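Local coordinates for protein tudor (Drosophila melanogaster, PDB 4Q5W) that is required for germ-cell formation and may act with Piwi proteins in piRNA-mediated transposon repression; this piece is its ninth extended Tudor domain, probably a reader of methylated arginine, at residues R65-Y77 with V89-I103. Numbering follows the deposited sequence. Where two conformers were deposited one is given.
Sequences RSRILEVLEDDQY and VVDKLYELPQEFTLI
Arg65 reaches from its strand into the turn Phe100-Ile103. CB points toward 89-103; CG and CD then run past Leu96, with CD 3.8 Å from Leu96 CD1, and CD also meets Phe100 CB. A bend at chi3 (-66°) turns the guanidinium so that its edge meets the turn. NH2 donates to Ile103 O at 2.8 Å, nearly in the guanidinium plane and 27° off the carbonyl plane, while NH1 adds a weak bond to that oxygen and also forms a salt bridge with Asp83 and a hydrogen bond to Lys104 O. A methionine here would probably leave Ile103 O without its donor and the Asp83 carboxylate without its counter-charge. At the other end, Tyr77 and Val90 form an antiparallel hydrogen-bonded pair (Tyr77 N to Val90 O 2.9 Å, Val90 N to Tyr77 O 3.0 Å), and a water bridges Asp75 O and Asp91 O. Between the two ends, Leu93 lays CD1 over the centre of the Tyr77 ring, a CH-pi contact 3.6 Å from the centroid, and the same methyl meets Ile68 CD1. The Tudor barrel strands are thus joined to the chain beyond them by a backbone pair, an apolar middle and a buried arginine whose charge is probably balanced chiefly by Asp83.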
loop_
_atom_site.group_PDB
_atom_site.type_symbol
_atom_site.label_atom_id
_atom_site.label_comp_id
_atom_site.label_asym_id
_atom_site.label_seq_id
_atom_site.Cartn_x
_atom_site.Cartn_y
_atom_site.Cartn_z
ATOM N N ARG A 65 1.868 12.127 4.220
ATOM C CA ARG A 65 0.946 12.076 5.335
ATOM C C ARG A 65 1.132 10.759 6.067
ATOM O O ARG A 65 1.255 9.706 5.440
ATOM C CB ARG A 65 -0.498 12.188 4.864
ATOM C CG ARG A 65 -0.820 13.524 4.215
ATOM C CD ARG A 65 -2.305 13.789 4.287
ATOM N NE ARG A 65 -3.065 12.836 3.480
ATOM C CZ ARG A 65 -4.389 12.744 3.508
ATOM N NH1 ARG A 65 -5.011 11.849 2.743
ATOM N NH2 ARG A 65 -5.085 13.552 4.298
ATOM N N SER A 66 1.135 10.816 7.394
ATOM C CA SER A 66 1.439 9.638 8.193
ATOM C C SER A 66 0.564 9.504 9.424
ATOM O O SER A 66 -0.009 10.480 9.901
ATOM C CB SER A 66 2.902 9.673 8.631
ATOM O OG SER A 66 3.197 10.916 9.257
ATOM N N ARG A 67 0.493 8.283 9.951
ATOM C CA ARG A 67 -0.177 8.017 11.215
ATOM C C ARG A 67 0.755 7.170 12.072
ATOM O O ARG A 67 1.379 6.228 11.583
ATOM C CB ARG A 67 -1.516 7.291 11.014
ATOM C CG ARG A 67 -2.221 6.930 12.315
ATOM C CD ARG A 67 -3.677 6.506 12.099
ATOM N NE ARG A 67 -3.821 5.589 10.969
ATOM C CZ ARG A 67 -3.645 4.274 11.047
ATOM N NH1 ARG A 67 -3.807 3.516 9.967
ATOM N NH2 ARG A 67 -3.314 3.712 12.203
ATOM N N ILE A 68 0.860 7.518 13.346
ATOM C CA ILE A 68 1.745 6.803 14.254
ATOM C C ILE A 68 1.192 5.420 14.575
ATOM O O ILE A 68 0.074 5.289 15.077
ATOM C CB ILE A 68 1.945 7.580 15.572
ATOM C CG1 ILE A 68 2.438 9.004 15.288
ATOM C CG2 ILE A 68 2.921 6.849 16.481
ATOM C CD1 ILE A 68 3.786 9.072 14.607
ATOM N N LEU A 69 1.981 4.394 14.282
ATOM C CA LEU A 69 1.621 3.026 14.633
ATOM C C LEU A 69 2.193 2.632 15.994
ATOM O O LEU A 69 1.497 2.044 16.826
ATOM C CB LEU A 69 2.122 2.057 13.568
ATOM C CG LEU A 69 1.430 2.181 12.208
ATOM C CD1 LEU A 69 2.064 1.247 11.202
ATOM C CD2 LEU A 69 -0.058 1.885 12.360
ATOM N N GLU A 70 3.467 2.951 16.215
ATOM C CA GLU A 70 4.135 2.593 17.458
ATOM C C GLU A 70 5.096 3.683 17.921
ATOM O O GLU A 70 5.809 4.282 17.116
ATOM C CB GLU A 70 4.887 1.269 17.288
ATOM C CG GLU A 70 5.443 0.689 18.578
ATOM C CD GLU A 70 6.087 -0.668 18.375
ATOM O OE1 GLU A 70 6.092 -1.161 17.229
ATOM O OE2 GLU A 70 6.592 -1.240 19.363
ATOM N N VAL A 71 5.092 3.941 19.223
ATOM C CA VAL A 71 6.052 4.847 19.832
ATOM C C VAL A 71 7.225 3.979 20.274
ATOM O O VAL A 71 7.088 3.144 21.172
ATOM C CB VAL A 71 5.430 5.597 21.023
ATOM C CG1 VAL A 71 6.451 6.516 21.678
ATOM C CG2 VAL A 71 4.226 6.404 20.551
ATOM N N LEU A 72 8.367 4.156 19.620
ATOM C CA LEU A 72 9.529 3.301 19.855
ATOM C C LEU A 72 10.513 3.931 20.829
ATOM O O LEU A 72 10.371 5.090 21.214
ATOM C CB LEU A 72 10.239 3.006 18.534
ATOM C CG LEU A 72 9.399 2.279 17.488
ATOM C CD1 LEU A 72 10.132 2.216 16.164
ATOM C CD2 LEU A 72 9.057 0.887 17.982
ATOM N N GLU A 73 11.518 3.156 21.224
ATOM C CA GLU A 73 12.598 3.682 22.045
ATOM C C GLU A 73 13.481 4.603 21.211
ATOM O O GLU A 73 13.377 4.625 19.984
ATOM C CB GLU A 73 13.426 2.539 22.639
ATOM C CG GLU A 73 12.635 1.600 23.546
ATOM C CD GLU A 73 12.160 2.264 24.836
ATOM O OE1 GLU A 73 12.667 3.356 25.181
ATOM O OE2 GLU A 73 11.277 1.688 25.510
ATOM N N ASP A 74 14.339 5.366 21.888
ATOM C CA ASP A 74 15.269 6.290 21.236
ATOM C C ASP A 74 14.559 7.359 20.407
ATOM O O ASP A 74 15.095 7.850 19.410
ATOM C CB ASP A 74 16.299 5.532 20.389
ATOM C CG ASP A 74 17.342 4.824 21.233
ATOM O OD1 ASP A 74 17.088 3.678 21.661
ATOM O OD2 ASP A 74 18.419 5.413 21.463
ATOM N N ASP A 75 13.353 7.713 20.835
ATOM C CA ASP A 75 12.559 8.744 20.175
ATOM C C ASP A 75 12.301 8.459 18.695
ATOM O O ASP A 75 12.288 9.372 17.869
ATOM C CB ASP A 75 13.197 10.120 20.360
ATOM C CG ASP A 75 12.965 10.681 21.748
ATOM O OD1 ASP A 75 12.846 9.878 22.700
ATOM O OD2 ASP A 75 12.890 11.922 21.886
ATOM N N GLN A 76 12.102 7.189 18.373
ATOM C CA GLN A 76 11.716 6.813 17.017
ATOM C C GLN A 76 10.245 6.430 16.979
ATOM O O GLN A 76 9.641 6.159 18.016
ATOM C CB GLN A 76 12.588 5.665 16.513
ATOM C CG GLN A 76 14.042 6.056 16.307
ATOM C CD GLN A 76 14.788 5.073 15.433
ATOM O OE1 GLN A 76 14.776 3.868 15.685
ATOM N NE2 GLN A 76 15.431 5.579 14.387
ATOM N N TYR A 77 9.669 6.416 15.782
ATOM C CA TYR A 77 8.274 6.035 15.600
ATOM C C TYR A 77 8.157 5.122 14.398
ATOM O O TYR A 77 8.799 5.364 13.380
ATOM C CB TYR A 77 7.411 7.267 15.322
ATOM C CG TYR A 77 7.445 8.330 16.393
ATOM C CD1 TYR A 77 6.426 8.424 17.329
ATOM C CD2 TYR A 77 8.476 9.258 16.448
ATOM C CE1 TYR A 77 6.439 9.401 18.300
ATOM C CE2 TYR A 77 8.503 10.242 17.427
ATOM C CZ TYR A 77 7.477 10.307 18.347
ATOM O OH TYR A 77 7.470 11.279 19.315
ATOM N N VAL A 89 10.169 3.642 9.640
ATOM C CA VAL A 89 10.578 4.135 10.948
ATOM C C VAL A 89 11.326 5.441 10.787
ATOM O O VAL A 89 12.293 5.524 10.022
ATOM C CB VAL A 89 11.471 3.124 11.681
ATOM C CG1 VAL A 89 12.101 3.756 12.910
ATOM C CG2 VAL A 89 10.663 1.893 12.058
ATOM N N VAL A 90 10.867 6.462 11.506
ATOM C CA VAL A 90 11.440 7.794 11.404
ATOM C C VAL A 90 11.833 8.298 12.790
ATOM O O VAL A 90 11.408 7.744 13.812
ATOM C CB VAL A 90 10.441 8.778 10.774
ATOM C CG1 VAL A 90 9.957 8.256 9.421
ATOM C CG2 VAL A 90 9.263 8.985 11.702
ATOM N N ASP A 91 12.651 9.341 12.831
ATOM C CA ASP A 91 13.036 9.923 14.106
ATOM C C ASP A 91 12.621 11.385 14.210
ATOM O O ASP A 91 12.976 12.069 15.167
ATOM C CB ASP A 91 14.539 9.756 14.371
ATOM C CG ASP A 91 15.403 10.504 13.378
ATOM O OD1 ASP A 91 14.858 11.049 12.396
ATOM O OD2 ASP A 91 16.638 10.544 13.582
ATOM N N LYS A 92 11.861 11.845 13.226
ATOM C CA LYS A 92 11.377 13.222 13.202
ATOM C C LYS A 92 9.975 13.298 12.611
ATOM O O LYS A 92 9.680 12.675 11.594
ATOM C CB LYS A 92 12.327 14.107 12.399
ATOM C CG LYS A 92 11.950 15.575 12.407
ATOM C CD LYS A 92 12.957 16.392 11.621
ATOM C CE LYS A 92 12.663 17.878 11.709
ATOM N NZ LYS A 92 13.626 18.671 10.903
ATOM N N LEU A 93 9.114 14.078 13.254
ATOM C CA LEU A 93 7.731 14.221 12.826
ATOM C C LEU A 93 7.442 15.680 12.527
ATOM O O LEU A 93 7.988 16.573 13.187
ATOM C CB LEU A 93 6.788 13.759 13.936
ATOM C CG LEU A 93 6.938 12.312 14.407
ATOM C CD1 LEU A 93 5.973 12.034 15.537
ATOM C CD2 LEU A 93 6.731 11.329 13.252
ATOM N N TYR A 94 6.582 15.914 11.544
ATOM C CA TYR A 94 6.139 17.265 11.222
ATOM C C TYR A 94 4.631 17.353 11.429
ATOM O O TYR A 94 3.928 16.336 11.372
ATOM C CB TYR A 94 6.481 17.627 9.771
ATOM C CG TYR A 94 7.949 17.557 9.438
ATOM C CD1 TYR A 94 8.533 16.356 9.044
ATOM C CD2 TYR A 94 8.751 18.692 9.503
ATOM C CE1 TYR A 94 9.872 16.288 8.730
ATOM C CE2 TYR A 94 10.095 18.634 9.192
ATOM C CZ TYR A 94 10.647 17.426 8.810
ATOM O OH TYR A 94 11.978 17.361 8.504
ATOM N N GLU A 95 4.138 18.564 11.675
ATOM C CA GLU A 95 2.704 18.795 11.806
ATOM C C GLU A 95 2.020 18.601 10.458
ATOM O O GLU A 95 2.566 18.959 9.423
ATOM C CB GLU A 95 2.420 20.214 12.308
ATOM C CG GLU A 95 3.201 20.641 13.537
ATOM C CD GLU A 95 2.762 19.939 14.816
ATOM O OE1 GLU A 95 1.804 19.141 14.778
ATOM O OE2 GLU A 95 3.382 20.192 15.870
ATOM N N LEU A 96 0.821 18.040 10.480
ATOM C CA LEU A 96 0.003 17.957 9.273
ATOM C C LEU A 96 -0.667 19.304 9.015
ATOM O O LEU A 96 -1.421 19.794 9.860
ATOM C CB LEU A 96 -1.061 16.879 9.435
ATOM C CG LEU A 96 -1.993 16.706 8.231
ATOM C CD1 LEU A 96 -1.224 16.075 7.082
ATOM C CD2 LEU A 96 -3.195 15.873 8.622
ATOM N N PRO A 97 -0.390 19.915 7.854
ATOM C CA PRO A 97 -1.033 21.193 7.540
ATOM C C PRO A 97 -2.554 21.067 7.594
ATOM O O PRO A 97 -3.102 20.027 7.202
ATOM C CB PRO A 97 -0.563 21.477 6.111
ATOM C CG PRO A 97 0.779 20.809 6.030
ATOM C CD PRO A 97 0.611 19.531 6.838
ATOM N N GLN A 98 -3.211 22.111 8.092
ATOM C CA GLN A 98 -4.653 22.096 8.344
ATOM C C GLN A 98 -5.512 21.696 7.143
ATOM O O GLN A 98 -6.575 21.079 7.305
ATOM C CB GLN A 98 -5.101 23.471 8.859
ATOM C CG GLN A 98 -6.556 23.537 9.301
ATOM C CD GLN A 98 -6.860 22.630 10.483
ATOM O OE1 GLN A 98 -5.954 22.169 11.183
ATOM N NE2 GLN A 98 -8.145 22.384 10.721
ATOM N N GLU A 99 -5.058 22.057 5.947
ATOM C CA GLU A 99 -5.837 21.814 4.725
ATOM C C GLU A 99 -6.058 20.331 4.418
ATOM O O GLU A 99 -6.917 19.986 3.598
ATOM C CB GLU A 99 -5.196 22.517 3.522
ATOM C CG GLU A 99 -3.773 22.062 3.211
ATOM C CD GLU A 99 -3.188 22.754 1.994
ATOM O OE1 GLU A 99 -3.958 23.363 1.222
ATOM O OE2 GLU A 99 -1.955 22.693 1.806
ATOM N N PHE A 100 -5.297 19.461 5.081
ATOM C CA PHE A 100 -5.380 18.022 4.838
ATOM C C PHE A 100 -6.192 17.264 5.877
ATOM O O PHE A 100 -6.489 16.086 5.680
ATOM C CB PHE A 100 -3.981 17.397 4.822
ATOM C CG PHE A 100 -3.079 17.944 3.760
ATOM C CD1 PHE A 100 -3.258 17.589 2.429
ATOM C CD2 PHE A 100 -2.034 18.786 4.091
ATOM C CE1 PHE A 100 -2.424 18.087 1.449
ATOM C CE2 PHE A 100 -1.193 19.288 3.115
ATOM C CZ PHE A 100 -1.388 18.933 1.792
ATOM N N THR A 101 -6.552 17.929 6.976
ATOM C CA THR A 101 -7.177 17.273 8.125
ATOM C C THR A 101 -8.380 16.386 7.787
ATOM O O THR A 101 -8.537 15.296 8.333
ATOM C CB THR A 101 -7.613 18.310 9.173
ATOM O OG1 THR A 101 -6.511 19.177 9.468
ATOM C CG2 THR A 101 -8.087 17.621 10.445
ATOM N N LEU A 102 -9.239 16.865 6.891
ATOM C CA LEU A 102 -10.476 16.139 6.587
ATOM C C LEU A 102 -10.423 15.283 5.322
ATOM O O LEU A 102 -11.409 14.652 4.957
ATOM C CB LEU A 102 -11.634 17.124 6.466
ATOM C CG LEU A 102 -11.860 17.962 7.720
ATOM C CD1 LEU A 102 -12.794 19.105 7.410
ATOM C CD2 LEU A 102 -12.432 17.073 8.797
ATOM N N ILE A 103 -9.280 15.272 4.651
ATOM C CA ILE A 103 -9.130 14.488 3.430
ATOM C C ILE A 103 -8.807 13.038 3.782
ATOM O O ILE A 103 -7.776 12.756 4.380
ATOM C CB ILE A 103 -8.001 15.042 2.538
ATOM C CG1 ILE A 103 -8.146 16.564 2.367
ATOM C CG2 ILE A 103 -7.969 14.309 1.194
ATOM C CD1 ILE A 103 -9.421 16.996 1.672
HETATM O O HOH W 1 12.113 11.967 17.823
#